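Uncharacterized protein from DUF364 family (Desulfitobacterium hafniense, PDB 3L5O) is of unknown function but combines enolase-like and Rossmann-like folds and possibly takes part in heavy-metal chelation. Local coordinates at residues D199-L202 with P203-E207. Numbering follows the deposited sequence.
Sequences DKTL and PRLLE. With IMD (imidazole), chain D.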
loop_
_atom_site.group_PDB
_atom_site.type_symbol
_atom_site.label_atom_id
_atom_site.label_comp_id
_atom_site.label_asym_id
_atom_site.label_seq_id
_atom_site.Cartn_x
_atom_site.Cartn_y
_atom_site.Cartn_z
ATOM N N ASP A 199 -7.490 -2.989 5.418
ATOM C CA ASP A 199 -8.302 -3.236 6.604
ATOM C C ASP A 199 -9.144 -2.028 7.079
ATOM O O ASP A 199 -9.902 -2.139 8.036
ATOM C CB ASP A 199 -7.480 -3.908 7.720
ATOM C CG ASP A 199 -6.358 -3.106 8.150
ATOM O OD1 ASP A 199 -6.463 -1.866 7.976
ATOM O OD2 ASP A 199 -5.337 -3.614 8.690
ATOM N N LYS A 200 -9.062 -0.917 6.355
ATOM C CA LYS A 200 -9.890 0.276 6.616
ATOM C C LYS A 200 -9.525 1.016 7.901
ATOM O O LYS A 200 -10.302 1.807 8.419
ATOM C CB LYS A 200 -11.391 -0.040 6.551
ATOM C CG LYS A 200 -12.072 0.259 5.182
ATOM C CD LYS A 200 -11.665 -0.667 4.052
ATOM C CE LYS A 200 -12.293 -2.065 4.214
ATOM N NZ LYS A 200 -11.690 -2.976 3.171
ATOM N N THR A 201 -8.307 0.806 8.383
ATOM C CA THR A 201 -7.776 1.604 9.507
ATOM C C THR A 201 -7.244 2.942 9.029
ATOM O O THR A 201 -7.087 3.874 9.831
ATOM C CB THR A 201 -6.658 0.842 10.258
ATOM O OG1 THR A 201 -5.657 0.372 9.339
ATOM C CG2 THR A 201 -7.237 -0.382 10.936
ATOM N N LEU A 202 -6.972 3.045 7.729
ATOM C CA LEU A 202 -6.260 4.201 7.197
ATOM C C LEU A 202 -6.934 5.545 7.514
ATOM O O LEU A 202 -6.260 6.442 7.954
ATOM C CB LEU A 202 -6.003 4.069 5.685
ATOM C CG LEU A 202 -5.212 5.208 5.027
ATOM C CD1 LEU A 202 -3.816 5.334 5.591
ATOM C CD2 LEU A 202 -5.115 4.981 3.513
ATOM N N PRO A 203 -8.230 5.723 7.261
ATOM C CA PRO A 203 -8.810 7.061 7.479
ATOM C C PRO A 203 -8.615 7.541 8.923
ATOM O O PRO A 203 -8.235 8.692 9.110
ATOM C CB PRO A 203 -10.274 6.883 7.096
ATOM C CG PRO A 203 -10.299 5.663 6.175
ATOM C CD PRO A 203 -9.213 4.763 6.683
ATOM N N ARG A 204 -8.787 6.685 9.928
ATOM C CA ARG A 204 -8.625 7.146 11.307
ATOM C C ARG A 204 -7.145 7.454 11.583
ATOM O O ARG A 204 -6.810 8.449 12.208
ATOM C CB ARG A 204 -9.167 6.132 12.318
ATOM C CG ARG A 204 -8.980 6.600 13.778
ATOM C CD ARG A 204 -9.590 7.975 14.026
ATOM N NE ARG A 204 -9.426 8.389 15.409
ATOM C CZ ARG A 204 -9.747 9.601 15.877
ATOM N NH1 ARG A 204 -10.230 10.518 15.072
ATOM N NH2 ARG A 204 -9.534 9.893 17.148
ATOM N N LEU A 205 -6.257 6.610 11.066
ATOM C CA LEU A 205 -4.834 6.833 11.220
ATOM C C LEU A 205 -4.409 8.168 10.651
ATOM O O LEU A 205 -3.606 8.869 11.254
ATOM C CB LEU A 205 -4.025 5.724 10.547
ATOM C CG LEU A 205 -4.134 4.347 11.193
ATOM C CD1 LEU A 205 -3.357 3.323 10.396
ATOM C CD2 LEU A 205 -3.692 4.318 12.657
ATOM N N LEU A 206 -4.925 8.489 9.477
ATOM C CA LEU A 206 -4.694 9.810 8.865
ATOM C C LEU A 206 -5.159 10.969 9.730
ATOM O O LEU A 206 -4.443 11.964 9.849
ATOM C CB LEU A 206 -5.323 9.882 7.461
ATOM C CG LEU A 206 -4.671 8.935 6.423
ATOM C CD1 LEU A 206 -5.273 9.139 5.044
ATOM C CD2 LEU A 206 -3.164 9.130 6.395
ATOM N N GLU A 207 -6.342 10.860 10.325
ATOM C CA GLU A 207 -6.850 11.902 11.228
ATOM C C GLU A 207 -5.997 12.023 12.493
ATOM O O GLU A 207 -5.685 13.126 12.934
ATOM C CB GLU A 207 -8.314 11.639 11.578
ATOM C CG GLU A 207 -8.938 12.653 12.534
ATOM C CD GLU A 207 -9.320 13.998 11.893
ATOM O OE1 GLU A 207 -8.995 14.232 10.707
ATOM O OE2 GLU A 207 -9.955 14.820 12.591
HETATM N N1 IMD D . -1.543 -2.588 10.081
HETATM C C2 IMD D . -2.241 -2.394 8.934
HETATM N N3 IMD D . -3.402 -1.796 9.243
HETATM C C4 IMD D . -3.456 -1.613 10.573
HETATM C C5 IMD D . -2.278 -2.120 11.108
HETATM O O HOH W 1 -10.969 4.492 9.905
#
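Leu205 and Leu206 pack back against Thr201 and Leu202, the residues at the entry to their helix, whose carbonyls accept from their amides. Leu205 N donates to Thr201 O at 3.1 Å, and Leu206 N to Leu202 O at 2.9 Å; both are straight i to i+4 bonds. Beside the first bond, CG of Leu205 lies close to the Thr201 carbonyl oxygen, and CD1 of the same leucine comes within 3.9 Å of Thr201 OG1. Leu202, with CG anti to its backbone N (chi1 -178°), points CD1 outward from the helix, where Leu206 CG, leaning back, meets it at 3.8 Å, and the two side chains cross at a slant. Pro203, which has no amide hydrogen to give, fits the first turn, its CD tight against Leu202 CB at 3.4 Å. A water takes a hydrogen from Arg204 N in a weak bond and donates to Lys200 O.

Thr201 is positioned in turn by Asp199, whose OD1 closes an Asx turn on Thr201 N (3.3 Å) and also accepts from Thr201 OG1 (2.7 Å), the two donors approaching from one face of the carboxylate. An imidazole, probably from the crystallisation liquor, bonds weakly to OD1 through N3, which lies closest to Asp199 OD2 (2.7 Å); OD2 is hydrogen-bonded to Trp168 NE1. An alanine in place of Asp199 would probably leave Thr201 N and OG1 without their shared acceptor and the Trp168 indole without its mate.

Lys200, with positive phi, ends helix 195-199; its ammonium group is bound by the carbonyls of Val86, Ser88 and Val198. The short helices 195-199 and 202-208, joined here, form the crossover from strand 189-193 to the adjacent parallel strand 214-218, and Leu202 and Leu206 pack against Ile23 of helix 22-29.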